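Local coordinates for protein sesquisabinene B synthase 2 (Santalum album, PDB 6A2A) that probably converts farnesyl diphosphate into the sesquiterpene sesquisabinene B, as a terpene synthase that uses magnesium or manganese, at residues 453-458 with 498-503; 142-147 with 177-182. One frame throughout, in Å; residues are numbered along the deposited sequence.

Contact 1. Residues 453-458 with 498-503; sequences CILCRI and GLVRMW
Ile454, Leu455 and Ile458 meet Leu499, Val500 and Trp503 in an antiparallel helix pair of the metal-binding domain, the all-helical class I terpene synthase fold. The short axes lie 9.8 Å apart with their directions 156° from one another, and the interface between them is apolar. Trp503 lies with one ring face against Ile454: Ile454 CD1 reaches Trp503 CZ2 at 3.6 Å, while Ile454 CG2 makes an off-centre CH-pi contact 4.0 Å from the centroid of the Trp503 five-membered ring. Met502 CE lies over the opposite face, toward its rim, so the indole has a methyl group on each side. Leu455 crosses the Trp503 side chain at a slant, its CG 3.6 Å from Trp503 CB, and brings CD2 to 3.5 Å from Val500 O. Farther along, the Ile458 and Val500 side chains slide past each other in opposite directions, with Ile458 CG2 3.6 Å from Val500 CG2, and Ile458 CD1 meets Leu499 CD1 at 4.1 Å. An alanine in place of Trp503 would probably open a gap beside Ile454, whose CG2 and CD1 would lose the indole face. Helix 406-416 packs on Ile454, Ile458 and Leu499, whereas helix 521-535 receives Leu455 and Val500.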
loop_
_atom_site.group_PDB
_atom_site.type_symbol
_atom_site.label_atom_id
_atom_site.label_comp_id
_atom_site.label_asym_id
_atom_site.label_seq_id
_atom_site.Cartn_x
_atom_site.Cartn_y
_atom_site.Cartn_z
ATOM N N CYS A 453 14.166 -26.324 5.774
ATOM C CA CYS A 453 14.403 -25.980 4.351
ATOM C C CYS A 453 14.616 -27.249 3.524
ATOM O O CYS A 453 14.105 -27.300 2.455
ATOM C CB CYS A 453 15.583 -25.029 4.209
ATOM S SG CYS A 453 15.322 -23.505 5.144
ATOM N N ILE A 454 15.369 -28.208 4.004
ATOM C CA ILE A 454 15.550 -29.439 3.196
ATOM C C ILE A 454 14.183 -30.112 3.022
ATOM O O ILE A 454 13.887 -30.519 1.929
ATOM C CB ILE A 454 16.589 -30.383 3.825
ATOM C CG1 ILE A 454 17.974 -29.749 3.794
ATOM C CG2 ILE A 454 16.587 -31.706 3.100
ATOM C CD1 ILE A 454 19.047 -30.595 4.409
ATOM N N LEU A 455 13.417 -30.205 4.092
ATOM C CA LEU A 455 12.074 -30.819 3.977
ATOM C C LEU A 455 11.235 -30.136 2.893
ATOM O O LEU A 455 10.644 -30.820 2.021
ATOM C CB LEU A 455 11.385 -30.774 5.345
ATOM C CG LEU A 455 11.788 -31.919 6.271
ATOM C CD1 LEU A 455 11.402 -31.607 7.700
ATOM C CD2 LEU A 455 11.156 -33.226 5.794
ATOM N N CYS A 456 11.182 -28.801 2.894
ATOM C CA CYS A 456 10.343 -28.097 1.926
ATOM C C CYS A 456 10.773 -28.445 0.491
ATOM O O CYS A 456 9.932 -28.679 -0.413
ATOM C CB CYS A 456 10.389 -26.592 2.185
ATOM S SG CYS A 456 9.551 -26.098 3.708
ATOM N N ARG A 457 12.104 -28.504 0.275
ATOM C CA ARG A 457 12.660 -28.858 -1.015
ATOM C C ARG A 457 12.333 -30.304 -1.395
ATOM O O ARG A 457 11.778 -30.535 -2.478
ATOM C CB ARG A 457 14.173 -28.624 -1.051
ATOM C CG ARG A 457 14.868 -29.224 -2.256
ATOM C CD ARG A 457 14.385 -28.941 -3.635
ATOM N NE ARG A 457 14.402 -27.519 -3.989
ATOM C CZ ARG A 457 13.830 -26.976 -5.037
ATOM N NH1 ARG A 457 12.976 -27.665 -5.786
ATOM N NH2 ARG A 457 14.042 -25.683 -5.282
ATOM N N ILE A 458 12.577 -31.262 -0.540
ATOM C CA ILE A 458 12.343 -32.642 -0.918
ATOM C C ILE A 458 10.846 -32.910 -1.100
ATOM O O ILE A 458 10.434 -33.647 -2.048
ATOM C CB ILE A 458 12.969 -33.598 0.099
ATOM C CG1 ILE A 458 14.491 -33.571 -0.047
ATOM C CG2 ILE A 458 12.380 -34.976 -0.087
ATOM C CD1 ILE A 458 15.196 -34.418 1.001
ATOM N N GLY A 498 12.025 -41.680 2.753
ATOM C CA GLY A 498 12.671 -41.959 3.956
ATOM C C GLY A 498 13.410 -40.764 4.515
ATOM O O GLY A 498 13.521 -40.582 5.741
ATOM N N LEU A 499 13.933 -39.931 3.621
ATOM C CA LEU A 499 14.591 -38.746 4.094
ATOM C C LEU A 499 13.594 -37.791 4.726
ATOM O O LEU A 499 13.962 -37.073 5.678
ATOM C CB LEU A 499 15.314 -38.074 2.931
ATOM C CG LEU A 499 16.537 -38.811 2.411
ATOM C CD1 LEU A 499 17.201 -38.003 1.298
ATOM C CD2 LEU A 499 17.528 -39.109 3.530
ATOM N N VAL A 500 12.387 -37.714 4.177
ATOM C CA VAL A 500 11.374 -36.857 4.764
ATOM C C VAL A 500 11.119 -37.312 6.195
ATOM O O VAL A 500 10.996 -36.498 7.099
ATOM C CB VAL A 500 10.104 -36.888 3.931
ATOM C CG1 VAL A 500 8.917 -36.318 4.666
ATOM C CG2 VAL A 500 10.350 -36.226 2.586
ATOM N N ARG A 501 10.977 -38.648 6.383
ATOM C CA ARG A 501 10.674 -39.117 7.740
ATOM C C ARG A 501 11.836 -38.826 8.697
ATOM O O ARG A 501 11.627 -38.379 9.819
ATOM C CB ARG A 501 10.340 -40.611 7.754
ATOM C CG ARG A 501 9.048 -40.903 7.003
ATOM C CD ARG A 501 8.548 -42.347 7.180
ATOM N NE ARG A 501 9.531 -43.277 6.702
ATOM C CZ ARG A 501 9.582 -43.760 5.459
ATOM N NH1 ARG A 501 8.689 -43.409 4.555
ATOM N NH2 ARG A 501 10.528 -44.618 5.128
ATOM N N MET A 502 13.051 -39.021 8.210
ATOM C CA MET A 502 14.264 -38.728 9.025
ATOM C C MET A 502 14.317 -37.255 9.447
ATOM O O MET A 502 14.580 -36.925 10.585
ATOM C CB MET A 502 15.515 -39.092 8.217
ATOM C CG MET A 502 16.822 -38.817 8.959
ATOM S SD MET A 502 17.573 -37.164 8.732
ATOM C CE MET A 502 17.880 -37.263 6.976
ATOM N N TRP A 503 14.166 -36.326 8.504
ATOM C CA TRP A 503 14.301 -34.905 8.863
ATOM C C TRP A 503 13.162 -34.457 9.769
ATOM O O TRP A 503 13.362 -33.653 10.645
ATOM C CB TRP A 503 14.414 -34.049 7.599
ATOM C CG TRP A 503 15.738 -34.062 6.908
ATOM C CD1 TRP A 503 16.035 -34.558 5.680
ATOM C CD2 TRP A 503 16.965 -33.526 7.428
ATOM N NE1 TRP A 503 17.380 -34.407 5.403
ATOM C CE2 TRP A 503 17.960 -33.767 6.455
ATOM C CE3 TRP A 503 17.314 -32.932 8.635
ATOM C CZ2 TRP A 503 19.279 -33.382 6.652
ATOM C CZ3 TRP A 503 18.637 -32.606 8.848
ATOM C CH2 TRP A 503 19.569 -32.783 7.849
#

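Contact 2. Residues 142-147 with 177-182; sequences VFERFK and EDILDE
Lys147 NZ and Glu182 OE1 form a salt bridge of 2.9 Å that ties the start of strand 147-148, just after the 3-10 segment 142-146, to the first turns of helix 178-192, within the N-terminal alpha-helical domain of plant terpene synthases. The ammonium meets OE1 on the syn side, 21° out of the carboxylate plane. A bend at chi3 (62°) places Lys147 CE 3.2 Å from the same oxygen, and the two side chains cross at about a right angle. Asp178 OD2, 5.6 Å from Lys147 NZ, is too far to pair with it but would probably add to the negative field around the ammonium. The helix start has polar support of its own: Gln140 hydrogen-bonds through OE1 to Ile179 N and through NE2 to Asp178 OD1, and Glu177, at the N-cap position, forms a salt bridge with Arg132.

Next to the ion pair, Ile179 points toward the turn. Its CG2 sits 3.9 Å from Phe143 CB and 4.0 Å from Lys147 CD, so the aliphatic part of the lysine packs on the same methyl. Ile179 CD1 comes to 3.7 Å from Glu144 OE2. Phe152 of strand 151-152 touches Lys147, Ile179 and Glu182, and Phe128 packs edge-to-face with Phe143. Leu180 crosses the Phe143 side chain at about a right angle, its CD2 3.5 Å from both Phe143 CD2 and Phe143 CE2.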
loop_
_atom_site.group_PDB
_atom_site.type_symbol
_atom_site.label_atom_id
_atom_site.label_comp_id
_atom_site.label_asym_id
_atom_site.label_seq_id
_atom_site.Cartn_x
_atom_site.Cartn_y
_atom_site.Cartn_z
ATOM N N VAL A 142 6.254 -47.321 25.970
ATOM C CA VAL A 142 4.810 -47.446 26.244
ATOM C C VAL A 142 4.108 -48.339 25.210
ATOM O O VAL A 142 2.989 -48.848 25.537
ATOM C CB VAL A 142 4.072 -46.106 26.347
ATOM C CG1 VAL A 142 4.617 -45.231 27.457
ATOM C CG2 VAL A 142 4.009 -45.394 24.990
ATOM N N PHE A 143 4.670 -48.539 24.015
ATOM C CA PHE A 143 4.006 -49.335 22.982
ATOM C C PHE A 143 4.439 -50.786 23.057
ATOM O O PHE A 143 3.839 -51.590 22.361
ATOM C CB PHE A 143 4.222 -48.775 21.571
ATOM C CG PHE A 143 3.593 -47.429 21.410
ATOM C CD1 PHE A 143 2.213 -47.280 21.333
ATOM C CD2 PHE A 143 4.379 -46.291 21.362
ATOM C CE1 PHE A 143 1.644 -46.032 21.209
ATOM C CE2 PHE A 143 3.804 -45.049 21.265
ATOM C CZ PHE A 143 2.438 -44.914 21.187
ATOM N N GLU A 144 5.398 -51.151 23.953
ATOM C CA GLU A 144 6.020 -52.500 23.861
ATOM C C GLU A 144 4.963 -53.594 24.112
ATOM O O GLU A 144 5.044 -54.658 23.538
ATOM C CB GLU A 144 7.159 -52.658 24.876
ATOM C CG GLU A 144 7.779 -54.049 24.869
ATOM C CD GLU A 144 8.598 -54.353 23.624
ATOM O OE1 GLU A 144 8.449 -55.471 23.055
ATOM O OE2 GLU A 144 9.396 -53.462 23.208
ATOM N N ARG A 145 4.052 -53.304 25.024
ATOM C CA ARG A 145 3.020 -54.240 25.434
ATOM C C ARG A 145 2.019 -54.580 24.367
ATOM O O ARG A 145 1.275 -55.503 24.514
ATOM C CB ARG A 145 2.327 -53.795 26.691
ATOM C CG ARG A 145 1.172 -52.903 26.463
ATOM C CD ARG A 145 0.567 -52.438 27.753
ATOM N NE ARG A 145 1.562 -52.034 28.710
ATOM C CZ ARG A 145 1.607 -52.416 29.980
ATOM N NH1 ARG A 145 0.692 -53.207 30.494
ATOM N NH2 ARG A 145 2.577 -51.974 30.737
ATOM N N PHE A 146 2.039 -53.838 23.277
ATOM C CA PHE A 146 1.168 -54.109 22.163
ATOM C C PHE A 146 1.876 -54.965 21.134
ATOM O O PHE A 146 1.370 -55.202 20.090
ATOM C CB PHE A 146 0.610 -52.813 21.576
ATOM C CG PHE A 146 -0.211 -52.026 22.534
ATOM C CD1 PHE A 146 -1.509 -52.356 22.777
ATOM C CD2 PHE A 146 0.319 -50.979 23.221
ATOM C CE1 PHE A 146 -2.256 -51.633 23.650
ATOM C CE2 PHE A 146 -0.422 -50.270 24.108
ATOM C CZ PHE A 146 -1.715 -50.594 24.324
ATOM N N LYS A 147 3.086 -55.410 21.434
ATOM C CA LYS A 147 3.772 -56.276 20.543
ATOM C C LYS A 147 4.052 -57.611 21.205
ATOM O O LYS A 147 3.999 -57.726 22.375
ATOM C CB LYS A 147 5.111 -55.712 20.097
ATOM C CG LYS A 147 5.178 -54.227 19.857
ATOM C CD LYS A 147 6.585 -53.674 19.971
ATOM C CE LYS A 147 7.491 -54.283 18.946
ATOM N NZ LYS A 147 8.910 -54.137 19.279
ATOM N N GLU A 177 14.132 -44.353 17.538
ATOM C CA GLU A 177 12.962 -44.891 18.247
ATOM C C GLU A 177 12.251 -45.885 17.322
ATOM O O GLU A 177 11.190 -45.610 16.680
ATOM C CB GLU A 177 12.078 -43.771 18.773
ATOM C CG GLU A 177 12.708 -42.908 19.838
ATOM C CD GLU A 177 11.832 -41.837 20.389
ATOM O OE1 GLU A 177 11.048 -41.233 19.598
ATOM O OE2 GLU A 177 11.899 -41.565 21.628
ATOM N N ASP A 178 12.832 -47.078 17.288
ATOM C CA ASP A 178 12.522 -48.128 16.366
ATOM C C ASP A 178 11.050 -48.642 16.510
ATOM O O ASP A 178 10.471 -49.118 15.527
ATOM C CB ASP A 178 13.494 -49.317 16.602
ATOM C CG ASP A 178 13.618 -49.709 18.127
ATOM O OD1 ASP A 178 13.903 -48.830 19.005
ATOM O OD2 ASP A 178 13.433 -50.899 18.468
ATOM N N ILE A 179 10.505 -48.523 17.698
ATOM C CA ILE A 179 9.150 -49.070 17.951
ATOM C C ILE A 179 8.133 -48.153 17.276
ATOM O O ILE A 179 7.124 -48.631 16.743
ATOM C CB ILE A 179 8.845 -49.266 19.437
ATOM C CG1 ILE A 179 9.823 -50.262 20.060
ATOM C CG2 ILE A 179 7.416 -49.762 19.615
ATOM C CD1 ILE A 179 9.815 -50.190 21.539
ATOM N N LEU A 180 8.479 -46.870 17.175
ATOM C CA LEU A 180 7.551 -45.960 16.500
ATOM C C LEU A 180 7.622 -46.146 14.985
ATOM O O LEU A 180 6.580 -45.987 14.330
ATOM C CB LEU A 180 7.821 -44.530 16.936
ATOM C CG LEU A 180 7.889 -44.342 18.446
ATOM C CD1 LEU A 180 8.233 -42.931 18.847
ATOM C CD2 LEU A 180 6.550 -44.728 19.054
ATOM N N ASP A 181 8.786 -46.491 14.427
ATOM C CA ASP A 181 8.863 -46.838 13.018
ATOM C C ASP A 181 8.057 -48.106 12.707
ATOM O O ASP A 181 7.405 -48.227 11.675
ATOM C CB ASP A 181 10.275 -47.170 12.598
ATOM C CG ASP A 181 11.186 -45.954 12.641
ATOM O OD1 ASP A 181 10.775 -44.922 12.094
ATOM O OD2 ASP A 181 12.290 -46.039 13.244
ATOM N N GLU A 182 8.158 -49.075 13.616
ATOM C CA GLU A 182 7.390 -50.331 13.463
ATOM C C GLU A 182 5.874 -50.005 13.535
ATOM O O GLU A 182 5.065 -50.630 12.787
ATOM C CB GLU A 182 7.722 -51.308 14.592
ATOM C CG GLU A 182 9.022 -52.089 14.414
ATOM C CD GLU A 182 9.653 -52.683 15.687
ATOM O OE1 GLU A 182 9.053 -52.604 16.786
ATOM O OE2 GLU A 182 10.792 -53.183 15.583
#

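Overall arrangement
Contacts 1 and 2 follow one another along the chain and fall in different domains, contact 2 in the N-terminal one and contact 1 in the metal-binding one. Their centres are about 23 Å apart; the nearest atoms come within about 6 Å without touching. A salt bridge from Asp181 to Lys505 directly links the helices of the two contacts, 178-192 and 489-510. Contact 1 is the one near the magnesium-binding residues: the side chain of Ile458 is about 7 Å from that of Asn460 and about 11 Å from that of Glu394, both seen to bind magnesium although none is bound to this chain. Contact 2, a salt bridge with apolar packing, lies away from these sites.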